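Local coordinates for flagellar basal body protein (Helicobacter pylori, PDB 5NPY) that probably serves as a building block of the flagellar hook, the flexible joint that passes rotation from the motor to the filament, at residues T160-D163 against E164-K168; L282-L285 against L286-T290; P385-S388 against P389-R393. All blocks are in the same frame, centred on the assembly; numbering follows the deposited sequence.

Interaction 1 of 3, residues T160-D163 against E164-K168; sequences TARD and EDIEK
Thr-160 reaches forward to the carboxylate of Asp-165, its OG1 giving a short hydrogen bond of 2.6 Å to OD2. The hydroxyl comes in on the syn side of that oxygen, 22° out of the carboxylate plane. A chi1 of 56° sets OG1 between the backbone N and the carbonyl carbon of Thr-160, where it faces the first turn of the helix. The methyl of Ala-161 lies 3.8 Å from OE2 of Glu-164, and the same oxygen takes a weak hydrogen bond from Ala-161 N at 3.4 Å. Ala-161 O in turn accepts from Asp-165 N at 3.2 Å. Ala-161 occupies the N-cap position of helix 162-168, so the return of the Glu-164 side chain to the N-cap amide resembles one half of a capping box, though the bond is weak; alanine has no side-chain acceptor for the other half. The helix sits in the D1 region of the hook protein family and lies against strand 499-509, where the side chains of both Arg-162 and Asp-165 touch Pro-501. Arg-162 bends at chi2 and chi3 and doubles back, bringing NH1 to 2.8 Å from Asp-165 OD1 in a salt bridge. The two groups meet nearly coplanar: guanidinium and carboxylate planes differ by only 4°, and OD1 sits at the guanidinium edge, close to its plane. Lys-151 forms a second salt bridge with the same OD1, while Thr-160 holds OD2; with two cations at one oxygen the buried carboxylate is probably ionised. Lower on the Arg-162 chain, CG rests 3.7 Å from Ile-166 CD1, the two side chains crossing at about a right angle. Asp-163 contributes chiefly through its backbone, O accepting a weak bond from Glu-167 N at 3.4 Å.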
loop_
_atom_site.group_PDB
_atom_site.type_symbol
_atom_site.label_atom_id
_atom_site.label_comp_id
_atom_site.label_asym_id
_atom_site.label_seq_id
_atom_site.Cartn_x
_atom_site.Cartn_y
_atom_site.Cartn_z
ATOM N N THR A 160 -6.407 -16.666 -3.215
ATOM C CA THR A 160 -5.650 -16.974 -2.009
ATOM C C THR A 160 -4.308 -16.257 -2.074
ATOM O O THR A 160 -3.945 -15.659 -3.092
ATOM C CB THR A 160 -5.425 -18.483 -1.819
ATOM O OG1 THR A 160 -4.778 -19.024 -2.976
ATOM C CG2 THR A 160 -6.733 -19.209 -1.580
ATOM N N ALA A 161 -3.569 -16.329 -0.968
ATOM C CA ALA A 161 -2.254 -15.712 -0.854
ATOM C C ALA A 161 -1.180 -16.647 -1.396
ATOM O O ALA A 161 -1.198 -17.850 -1.128
ATOM C CB ALA A 161 -1.949 -15.356 0.604
ATOM N N ARG A 162 -0.234 -16.074 -2.148
ATOM C CA ARG A 162 0.757 -16.879 -2.859
ATOM C C ARG A 162 1.623 -17.701 -1.910
ATOM O O ARG A 162 2.102 -18.776 -2.290
ATOM C CB ARG A 162 1.640 -15.979 -3.727
ATOM C CG ARG A 162 2.467 -16.729 -4.758
ATOM C CD ARG A 162 1.581 -17.469 -5.755
ATOM N NE ARG A 162 0.741 -16.564 -6.536
ATOM C CZ ARG A 162 -0.577 -16.419 -6.386
ATOM N NH1 ARG A 162 -1.248 -17.130 -5.483
ATOM N NH2 ARG A 162 -1.230 -15.557 -7.155
ATOM N N ASP A 163 1.835 -17.214 -0.683
ATOM C CA ASP A 163 2.651 -17.943 0.286
ATOM C C ASP A 163 2.038 -19.301 0.621
ATOM O O ASP A 163 2.715 -20.333 0.552
ATOM C CB ASP A 163 2.830 -17.106 1.557
ATOM C CG ASP A 163 3.789 -15.942 1.367
ATOM O OD1 ASP A 163 4.704 -16.049 0.521
ATOM O OD2 ASP A 163 3.635 -14.921 2.073
ATOM N N GLU A 164 0.748 -19.319 0.984
ATOM C CA GLU A 164 0.102 -20.576 1.356
ATOM C C GLU A 164 -0.124 -21.478 0.144
ATOM O O GLU A 164 -0.097 -22.707 0.283
ATOM C CB GLU A 164 -1.216 -20.306 2.094
ATOM C CG GLU A 164 -2.211 -19.402 1.359
ATOM C CD GLU A 164 -3.137 -18.621 2.306
ATOM O OE1 GLU A 164 -2.798 -18.491 3.505
ATOM O OE2 GLU A 164 -4.203 -18.131 1.851
ATOM N N ASP A 165 -0.338 -20.897 -1.045
ATOM C CA ASP A 165 -0.401 -21.706 -2.261
ATOM C C ASP A 165 0.860 -22.540 -2.418
ATOM O O ASP A 165 0.795 -23.769 -2.558
ATOM C CB ASP A 165 -0.600 -20.822 -3.494
ATOM C CG ASP A 165 -2.037 -20.372 -3.670
ATOM O OD1 ASP A 165 -2.304 -19.549 -4.580
ATOM O OD2 ASP A 165 -2.901 -20.830 -2.889
ATOM N N ILE A 166 2.021 -21.880 -2.362
ATOM C CA ILE A 166 3.303 -22.534 -2.615
ATOM C C ILE A 166 3.532 -23.689 -1.648
ATOM O O ILE A 166 4.096 -24.726 -2.019
ATOM C CB ILE A 166 4.433 -21.491 -2.545
ATOM C CG1 ILE A 166 4.505 -20.721 -3.865
ATOM C CG2 ILE A 166 5.766 -22.142 -2.199
ATOM C CD1 ILE A 166 4.899 -19.274 -3.715
ATOM N N GLU A 167 3.091 -23.541 -0.399
ATOM C CA GLU A 167 3.315 -24.621 0.554
ATOM C C GLU A 167 2.342 -25.775 0.343
ATOM O O GLU A 167 2.724 -26.937 0.513
ATOM C CB GLU A 167 3.251 -24.088 1.982
ATOM C CG GLU A 167 4.583 -23.505 2.429
ATOM C CD GLU A 167 4.440 -22.529 3.573
ATOM O OE1 GLU A 167 4.789 -21.339 3.387
ATOM O OE2 GLU A 167 3.972 -22.957 4.653
ATOM N N LYS A 168 1.089 -25.496 -0.041
ATOM C CA LYS A 168 0.198 -26.597 -0.416
ATOM C C LYS A 168 0.626 -27.249 -1.726
ATOM O O LYS A 168 0.321 -28.425 -1.946
ATOM C CB LYS A 168 -1.258 -26.118 -0.508
ATOM C CG LYS A 168 -1.752 -25.443 0.767
ATOM C CD LYS A 168 -3.275 -25.304 0.819
ATOM C CE LYS A 168 -3.716 -24.516 2.067
ATOM N NZ LYS A 168 -4.260 -25.381 3.167
#

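Interaction 2 of 3, residues L282-L285 against L286-T290; sequences LQKL and LKEKT
Glu-288 leans back over the preceding turn toward Lys-284, and its side chain can be traced outward atom by atom. Glu-288 CB lies 3.6 Å from Lys-284 O, the carbonyl that also accepts the hydrogen bond from Glu-288 N. Glu-288 CG comes closer to Lys-284 O, at 3.2 Å, because chi1 of -63° turns it anti to its own carbonyl carbon and beside the backbone N. CD begins to move off, passing near the CG of Lys-284. At the tip, Glu-288 OE2 meets the aliphatic part of the lysine, 3.8 Å from Lys-284 CE. Lys-284 NZ remains 4.3 Å from Glu-288 OE2, which is beyond a salt bridge; the opposite charges probably attract at this range without a direct bond. The two chains run obliquely past each other on the exposed side of helix 279-289. This is a regular i to i+4 alpha-helical pattern, and the helix is amphipathic: its other side packs on the beta-sheet that contains strands 247-252 and 260-266. There Leu-282 touches Leu-248 and Phe-264, and Leu-285 also meets Phe-264. Leu-286 is buried. The Leu-286 amide bonds to Leu-282 O at 2.8 Å with an N-H...O angle of 165°, whereas Lys-287 N to Gln-283 O, equally short, is more bent at 144°. Gln-283 sends its NE2 outside the helix to Leu-294 O. Where the helix ends, Thr-290 folds its hydroxyl back on the last turn, OG1 donating to Leu-286 O at 2.7 Å. Thr-290 N bonds to the same Leu-286 O at 3.2 Å, so a single oxygen holds both the amide and the hydroxyl, while OG1 also accepts from Leu-292 N, linking the helix end to the chain that follows.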
loop_
_atom_site.group_PDB
_atom_site.type_symbol
_atom_site.label_atom_id
_atom_site.label_comp_id
_atom_site.label_asym_id
_atom_site.label_seq_id
_atom_site.Cartn_x
_atom_site.Cartn_y
_atom_site.Cartn_z
ATOM N N LEU A 282 5.467 32.267 18.725
ATOM C CA LEU A 282 5.904 33.607 18.325
ATOM C C LEU A 282 4.860 34.660 18.684
ATOM O O LEU A 282 5.204 35.789 19.068
ATOM C CB LEU A 282 6.232 33.631 16.834
ATOM C CG LEU A 282 6.525 35.024 16.260
ATOM C CD1 LEU A 282 7.819 35.513 16.857
ATOM C CD2 LEU A 282 6.634 35.003 14.760
ATOM N N GLN A 283 3.585 34.304 18.572
ATOM C CA GLN A 283 2.530 35.234 18.954
ATOM C C GLN A 283 2.657 35.630 20.424
ATOM O O GLN A 283 2.684 36.819 20.769
ATOM C CB GLN A 283 1.176 34.589 18.673
ATOM C CG GLN A 283 -0.023 35.413 19.058
ATOM C CD GLN A 283 -1.301 34.597 19.081
ATOM O OE1 GLN A 283 -1.476 33.726 19.941
ATOM N NE2 GLN A 283 -2.198 34.861 18.122
ATOM N N LYS A 284 2.779 34.629 21.296
ATOM C CA LYS A 284 2.905 34.857 22.732
ATOM C C LYS A 284 4.146 35.675 23.055
ATOM O O LYS A 284 4.098 36.600 23.872
ATOM C CB LYS A 284 2.951 33.502 23.450
ATOM C CG LYS A 284 2.798 33.538 24.950
ATOM C CD LYS A 284 3.117 32.177 25.534
ATOM C CE LYS A 284 2.847 32.139 27.021
ATOM N NZ LYS A 284 3.888 31.351 27.742
ATOM N N LEU A 285 5.269 35.346 22.423
ATOM C CA LEU A 285 6.508 36.074 22.676
ATOM C C LEU A 285 6.390 37.523 22.215
ATOM O O LEU A 285 6.750 38.447 22.953
ATOM C CB LEU A 285 7.658 35.351 21.979
ATOM C CG LEU A 285 9.105 35.713 22.263
ATOM C CD1 LEU A 285 9.418 35.601 23.763
ATOM C CD2 LEU A 285 9.999 34.783 21.425
ATOM N N LEU A 286 5.834 37.738 21.019
ATOM C CA LEU A 286 5.620 39.092 20.515
ATOM C C LEU A 286 4.631 39.890 21.364
ATOM O O LEU A 286 4.769 41.109 21.482
ATOM C CB LEU A 286 5.127 39.031 19.078
ATOM C CG LEU A 286 4.852 40.359 18.396
ATOM C CD1 LEU A 286 6.159 41.086 18.109
ATOM C CD2 LEU A 286 4.068 40.090 17.123
ATOM N N LYS A 287 3.618 39.238 21.942
ATOM C CA LYS A 287 2.634 39.983 22.723
ATOM C C LYS A 287 3.212 40.449 24.050
ATOM O O LYS A 287 2.949 41.573 24.481
ATOM C CB LYS A 287 1.384 39.138 22.971
ATOM C CG LYS A 287 0.289 39.873 23.757
ATOM C CD LYS A 287 -0.226 41.119 23.004
ATOM C CE LYS A 287 -1.544 41.632 23.608
ATOM N NZ LYS A 287 -2.067 42.873 22.966
ATOM N N GLU A 288 3.994 39.596 24.716
ATOM C CA GLU A 288 4.566 39.944 26.013
ATOM C C GLU A 288 5.628 41.042 25.897
ATOM O O GLU A 288 5.613 42.015 26.662
ATOM C CB GLU A 288 5.138 38.683 26.659
ATOM C CG GLU A 288 4.058 37.654 26.923
ATOM C CD GLU A 288 4.592 36.350 27.475
ATOM O OE1 GLU A 288 5.782 36.051 27.234
ATOM O OE2 GLU A 288 3.815 35.630 28.148
ATOM N N LYS A 289 6.552 40.920 24.937
ATOM C CA LYS A 289 7.686 41.847 24.880
ATOM C C LYS A 289 7.320 43.180 24.235
ATOM O O LYS A 289 7.821 44.231 24.647
ATOM C CB LYS A 289 8.855 41.201 24.135
ATOM C CG LYS A 289 9.343 39.909 24.774
ATOM C CD LYS A 289 9.976 40.223 26.123
ATOM C CE LYS A 289 10.436 38.964 26.824
ATOM N NZ LYS A 289 10.210 39.036 28.287
ATOM N N THR A 290 6.507 43.161 23.196
ATOM C CA THR A 290 5.977 44.374 22.603
ATOM C C THR A 290 4.506 44.460 22.995
ATOM O O THR A 290 4.025 43.701 23.839
ATOM C CB THR A 290 6.183 44.361 21.087
ATOM O OG1 THR A 290 5.173 43.555 20.474
ATOM C CG2 THR A 290 7.551 43.782 20.738
#

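Interaction 3 of 3, residues P385-S388 against P389-R393; sequences PTSS and PTSKR
The flat peptide group joining Ser-388 to Pro-389 has its turn partners on one face. Ser-391 N stands above that face, 54° out of the carbonyl plane, and donates to Ser-388 O at 3.0 Å. Its N-H nevertheless points straight at the oxygen, at 165°, so the bond is linear from the donor side although it misses the acceptor's plane. Ser-388 OG and Thr-390 OG1 lie above the same face. At the edge of the peptide the proline ring presses on the preceding residue: Pro-389 CD is 3.5 Å from Ser-388 CB, tighter than ordinary van der Waals contact. The backbone makes a type I beta turn from Ser-388 to Ser-391, with Pro-389 and Thr-390 at its two central positions, in the long loop joining the antiparallel strands 370-381 and 396-406. Across the turn, Ser-388 OG and Thr-390 OG1 are hydrogen-bonded at 3.1 Å, and either may be the donor. A chi1 of 58° for Ser-388 places its OG between its backbone N and carbonyl carbon, on the side where Thr-390 stands; Lys-271 NZ bonds to this OG as well, joining the turn to a neighbouring loop. Ser-391 OG comes within 3.1 Å of Ser-388 O, but a bond there is not settled, since the hydroxyl also has a hydrogen-bonded partner in Asp-268 OD1. Ser-387 approaches the same hydroxyl with carbon, its CB lying 3.4 Å from Ser-391 OG; its own OG instead bonds to Asp-384 O. Two residues past the turn, Arg-393 heads back into the fold, where NE bonds to Asn-381 OD1, NH2 bonds to Asn-226 O, and the side chain borders the pocket holding the bound tris-hydroxymethyl-methyl-ammonium.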
loop_
_atom_site.group_PDB
_atom_site.type_symbol
_atom_site.label_atom_id
_atom_site.label_comp_id
_atom_site.label_asym_id
_atom_site.label_seq_id
_atom_site.Cartn_x
_atom_site.Cartn_y
_atom_site.Cartn_z
ATOM N N PRO A 385 17.487 19.937 13.719
ATOM C CA PRO A 385 18.628 19.128 14.170
ATOM C C PRO A 385 19.177 19.544 15.520
ATOM O O PRO A 385 19.809 18.717 16.170
ATOM C CB PRO A 385 19.665 19.329 13.053
ATOM C CG PRO A 385 19.300 20.638 12.431
ATOM C CD PRO A 385 17.783 20.609 12.443
ATOM N N THR A 386 18.948 20.776 15.979
ATOM C CA THR A 386 19.474 21.164 17.285
ATOM C C THR A 386 18.580 20.753 18.453
ATOM O O THR A 386 18.901 21.089 19.597
ATOM C CB THR A 386 19.709 22.667 17.354
ATOM O OG1 THR A 386 18.469 23.352 17.140
ATOM C CG2 THR A 386 20.764 23.116 16.312
ATOM N N SER A 387 17.483 20.048 18.198
ATOM C CA SER A 387 16.599 19.564 19.251
ATOM C C SER A 387 17.169 18.308 19.914
ATOM O O SER A 387 17.806 17.478 19.266
ATOM C CB SER A 387 15.233 19.240 18.665
ATOM O OG SER A 387 15.373 18.128 17.795
ATOM N N SER A 388 16.916 18.166 21.213
ATOM C CA SER A 388 17.337 17.000 21.986
ATOM C C SER A 388 16.193 15.999 22.140
ATOM O O SER A 388 15.043 16.287 21.805
ATOM C CB SER A 388 17.840 17.436 23.356
ATOM O OG SER A 388 16.832 18.156 24.041
ATOM N N PRO A 389 16.487 14.774 22.622
ATOM C CA PRO A 389 15.402 13.827 22.930
ATOM C C PRO A 389 14.339 14.369 23.885
ATOM O O PRO A 389 13.217 13.855 23.885
ATOM C CB PRO A 389 16.138 12.624 23.543
ATOM C CG PRO A 389 17.630 12.844 23.261
ATOM C CD PRO A 389 17.791 14.098 22.470
ATOM N N THR A 390 14.634 15.405 24.675
ATOM C CA THR A 390 13.597 15.971 25.544
ATOM C C THR A 390 12.633 16.921 24.832
ATOM O O THR A 390 11.617 17.301 25.431
ATOM C CB THR A 390 14.210 16.728 26.728
ATOM O OG1 THR A 390 14.764 17.976 26.282
ATOM C CG2 THR A 390 15.283 15.901 27.387
ATOM N N SER A 391 12.930 17.334 23.598
ATOM C CA SER A 391 12.082 18.309 22.913
ATOM C C SER A 391 10.722 17.693 22.635
ATOM O O SER A 391 10.635 16.561 22.151
ATOM C CB SER A 391 12.730 18.764 21.599
ATOM O OG SER A 391 14.061 19.190 21.808
ATOM N N LYS A 392 9.657 18.421 22.959
ATOM C CA LYS A 392 8.329 17.850 22.759
ATOM C C LYS A 392 7.933 17.778 21.290
ATOM O O LYS A 392 7.060 16.980 20.942
ATOM C CB LYS A 392 7.292 18.650 23.540
ATOM C CG LYS A 392 7.504 18.539 25.017
ATOM C CD LYS A 392 6.576 19.437 25.798
ATOM C CE LYS A 392 6.611 19.025 27.248
ATOM N NZ LYS A 392 8.025 19.023 27.742
ATOM N N ARG A 393 8.546 18.594 20.424
ATOM C CA ARG A 393 8.191 18.566 19.012
ATOM C C ARG A 393 9.449 18.251 18.219
ATOM O O ARG A 393 9.775 18.934 17.237
ATOM C CB ARG A 393 7.561 19.891 18.587
ATOM C CG ARG A 393 6.309 20.288 19.406
ATOM C CD ARG A 393 5.871 21.686 19.009
ATOM N NE ARG A 393 5.585 21.738 17.573
ATOM C CZ ARG A 393 4.393 21.949 17.015
ATOM N NH1 ARG A 393 3.309 22.201 17.739
ATOM N NH2 ARG A 393 4.312 21.966 15.693
#

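From the N terminus the three contacts follow in series, none nested in or crossing another, and each joins adjoining residues. Interaction 1 starts the short helix between strands 156-157 and 173-176, which lies against strand 499-509. Interaction 2 spans the later turns and end of the helix between strands 275-276 and 293-298, packed on strands 247-252 and 260-266, and its centre lies about 63 Å from that of interaction 1, on the opposite side of the chain's centre. Interaction 3 tightens the loop between strands 370-381 and 396-406. Its centre is about 23 Å from that of interaction 2, with nearest atoms about 10 Å apart, so these two share one end of the elongated molecule without touching.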